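Local coordinates for protein DNA-binding response regulator, merR family (Colwellia psychrerythraea, PDB 3CNB) that probably acts as a DNA-binding response regulator, of which this chain is the CheY-like receiver domain, predicted to be switched by aspartate phosphorylation, at residues Pro55-Leu60 with Ile86-Thr91. Numbering follows the deposited sequence.
Sequences PDVVML and IVIAMT
Strands 57-60 and 86-91 run parallel, their axes 4.7 Å apart and inclined by 14°, and five backbone hydrogen bonds tie them in the alternating pattern of a parallel sheet. D56 offers its C=O to I86 N; V58 and L60 each use both groups, V58 N-H to I86 O and C=O to I88 N, L60 N-H to I88 O and C=O to M90 N. The straightest bond, L60 N to I88 O, spans 2.9 Å with 172° at the hydrogen. M90 N closes the series on L60 O at 2.8 Å, lying 34° above that carbonyl's plane. The other edge of strand 57-60 pairs with strand 10-14, so the contact sits mid-sheet in the CheY-like (βα)5 receiver fold, its two adjacent strands joined by a β-α-β crossover through helix 69-77. Just past L60 comes D61, the predicted phosphorylation site. On the face bearing V57, M59, I86 and I88, covered by helix 117-129, V57 CG2 meets I86 CD1 at 4.0 Å as the two side chains cross obliquely. M59, bent at chi2 and chi3, lies alongside I88 and sets SD 4.0 Å from I88 CB. On the opposite face, where L60 and V87 pack against helix 69-77, L60 CD2 meets V87 CG1 at 4.3 Å and V58 CG2 meets V87 CG2 at the same distance.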
ATOM      1  N   PRO A  55      -2.927  -9.953  -2.887  1.00 25.90           N
ATOM      2  CA  PRO A  55      -1.610  -9.320  -2.819  1.00 23.77           C
ATOM      3  C   PRO A  55      -0.870  -9.690  -1.551  1.00 23.24           C
ATOM      4  O   PRO A  55      -1.487 -10.025  -0.533  1.00 24.63           O
ATOM      5  CB  PRO A  55      -1.939  -7.828  -2.845  1.00 21.72           C
ATOM      6  CG  PRO A  55      -3.326  -7.731  -2.243  1.00 27.86           C
ATOM      7  CD  PRO A  55      -4.022  -9.023  -2.535  1.00 20.86           C
ATOM      8  N   ASP A  56       0.450  -9.677  -1.617  1.00 25.34           N
ATOM      9  CA  ASP A  56       1.252  -9.934  -0.430  1.00 23.57           C
ATOM     10  C   ASP A  56       1.518  -8.614   0.251  1.00 25.46           C
ATOM     11  O   ASP A  56       1.700  -8.563   1.451  1.00 27.59           O
ATOM     12  CB  ASP A  56       2.555 -10.606  -0.833  1.00 29.65           C
ATOM     13  CG  ASP A  56       2.321 -11.953  -1.477  1.00 29.65           C
ATOM     14  OD1 ASP A  56       1.911 -12.881  -0.747  1.00 30.33           O
ATOM     15  OD2 ASP A  56       2.508 -12.071  -2.700  1.00 34.41           O
ATOM     16  N   VAL A  57       1.543  -7.558  -0.563  1.00 26.19           N
ATOM     17  CA  VAL A  57       1.807  -6.193  -0.147  1.00 21.93           C
ATOM     18  C   VAL A  57       0.722  -5.278  -0.716  1.00 18.86           C
ATOM     19  O   VAL A  57       0.379  -5.389  -1.898  1.00 24.72           O
ATOM     20  CB  VAL A  57       3.212  -5.692  -0.652  1.00 22.99           C
ATOM     21  CG1 VAL A  57       3.463  -4.249  -0.218  1.00 21.35           C
ATOM     22  CG2 VAL A  57       4.346  -6.586  -0.121  1.00 16.56           C
ATOM     23  N   VAL A  58       0.159  -4.396   0.109  1.00 22.09           N
ATOM     24  CA  VAL A  58      -0.615  -3.270  -0.457  1.00 21.67           C
ATOM     25  C   VAL A  58      -0.061  -1.903  -0.106  1.00 15.30           C
ATOM     26  O   VAL A  58       0.206  -1.582   1.068  1.00 19.61           O
ATOM     27  CB  VAL A  58      -2.209  -3.292  -0.270  1.00 21.79           C
ATOM     28  CG1 VAL A  58      -2.785  -4.678  -0.047  1.00 21.78           C
ATOM     29  CG2 VAL A  58      -2.729  -2.249   0.731  1.00 26.19           C
ATOM     30  N   MET A  59       0.112  -1.112  -1.156  1.00 14.60           N
ATOM     31  CA  MET A  59       0.468   0.281  -1.045  1.00 21.89           C
ATOM     32  C   MET A  59      -0.842   1.054  -1.035  1.00 19.53           C
ATOM     33  O   MET A  59      -1.586   1.058  -2.015  1.00 20.91           O
ATOM     34  CB  MET A  59       1.366   0.702  -2.220  1.00 19.21           C
ATOM     35  CG  MET A  59       2.566  -0.240  -2.465  1.00 26.32           C
ATOM     36  SD  MET A  59       3.924  -0.047  -1.292  1.00 17.87           S
ATOM     37  CE  MET A  59       4.366   1.638  -1.592  1.00 24.63           C
ATOM     38  N   LEU A  60      -1.102   1.718   0.078  1.00 20.83           N
ATOM     39  CA  LEU A  60      -2.390   2.331   0.344  1.00 22.34           C
ATOM     40  C   LEU A  60      -2.320   3.861   0.421  1.00 20.46           C
ATOM     41  O   LEU A  60      -1.765   4.429   1.371  1.00 22.00           O
ATOM     42  CB  LEU A  60      -2.947   1.752   1.657  1.00 23.15           C
ATOM     43  CG  LEU A  60      -4.297   2.264   2.186  1.00 30.50           C
ATOM     44  CD1 LEU A  60      -5.424   1.803   1.293  1.00 20.45           C
ATOM     45  CD2 LEU A  60      -4.533   1.812   3.600  1.00 17.55           C
ATOM     46  N   ILE A  86       1.214  -7.182   3.952  1.00 25.73           N
ATOM     47  CA  ILE A  86       2.036  -6.063   4.422  1.00 19.12           C
ATOM     48  C   ILE A  86       1.454  -4.779   3.853  1.00 18.59           C
ATOM     49  O   ILE A  86       1.446  -4.583   2.637  1.00 22.46           O
ATOM     50  CB  ILE A  86       3.513  -6.172   3.957  1.00 21.24           C
ATOM     51  CG1 ILE A  86       4.175  -7.448   4.480  1.00 17.86           C
ATOM     52  CG2 ILE A  86       4.319  -4.899   4.344  1.00 20.68           C
ATOM     53  CD1 ILE A  86       5.245  -7.983   3.494  1.00 19.69           C
ATOM     54  N   VAL A  87       0.957  -3.923   4.742  1.00 20.91           N
ATOM     55  CA  VAL A  87       0.327  -2.688   4.350  1.00 21.59           C
ATOM     56  C   VAL A  87       1.272  -1.499   4.561  1.00 20.81           C
ATOM     57  O   VAL A  87       1.700  -1.218   5.678  1.00 17.17           O
ATOM     58  CB  VAL A  87      -1.008  -2.445   5.120  1.00 22.23           C
ATOM     59  CG1 VAL A  87      -1.546  -1.056   4.827  1.00 22.11           C
ATOM     60  CG2 VAL A  87      -2.055  -3.515   4.752  1.00 21.23           C
ATOM     61  N   ILE A  88       1.564  -0.793   3.475  1.00 19.99           N
ATOM     62  CA  ILE A  88       2.351   0.426   3.547  1.00 22.50           C
ATOM     63  C   ILE A  88       1.477   1.608   3.153  1.00 21.24           C
ATOM     64  O   ILE A  88       1.078   1.729   1.998  1.00 21.95           O
ATOM     65  CB  ILE A  88       3.622   0.316   2.647  1.00 23.18           C
ATOM     66  CG1 ILE A  88       4.525  -0.823   3.164  1.00 27.99           C
ATOM     67  CG2 ILE A  88       4.412   1.619   2.643  1.00 17.10           C
ATOM     68  CD1 ILE A  88       5.637  -1.194   2.241  1.00 24.92           C
ATOM     69  N   ALA A  89       1.185   2.484   4.111  1.00 20.88           N
ATOM     70  CA  ALA A  89       0.412   3.687   3.817  1.00 22.23           C
ATOM     71  C   ALA A  89       1.238   4.774   3.116  1.00 18.94           C
ATOM     72  O   ALA A  89       2.442   4.879   3.312  1.00 25.81           O
ATOM     73  CB  ALA A  89      -0.224   4.245   5.087  1.00 19.30           C
ATOM     74  N   MET A  90       0.560   5.576   2.295  1.00 19.19           N
ATOM     75  CA  MET A  90       1.123   6.775   1.675  1.00 22.86           C
ATOM     76  C   MET A  90       0.101   7.899   1.860  1.00 27.19           C
ATOM     77  O   MET A  90      -1.102   7.644   1.841  1.00 25.76           O
ATOM     78  CB  MET A  90       1.349   6.585   0.165  1.00 22.15           C
ATOM     79  CG  MET A  90       1.809   5.221  -0.288  1.00 26.03           C
ATOM     80  SD  MET A  90       2.012   5.171  -2.057  1.00 14.06           S
ATOM     81  CE  MET A  90       0.352   4.767  -2.605  1.00 19.84           C
ATOM     82  N   THR A  91       0.571   9.130   2.030  1.00 26.88           N
ATOM     83  CA  THR A  91      -0.316  10.298   2.169  1.00 30.30           C
ATOM     84  C   THR A  91       0.397  11.600   1.786  1.00 33.98           C
ATOM     85  O   THR A  91       1.617  11.671   1.829  1.00 35.07           O
ATOM     86  CB  THR A  91      -0.978  10.399   3.586  1.00 28.08           C
ATOM     87  OG1 THR A  91      -2.044  11.352   3.547  1.00 27.76           O
ATOM     88  CG2 THR A  91       0.022  10.783   4.687  1.00 21.85           C
TER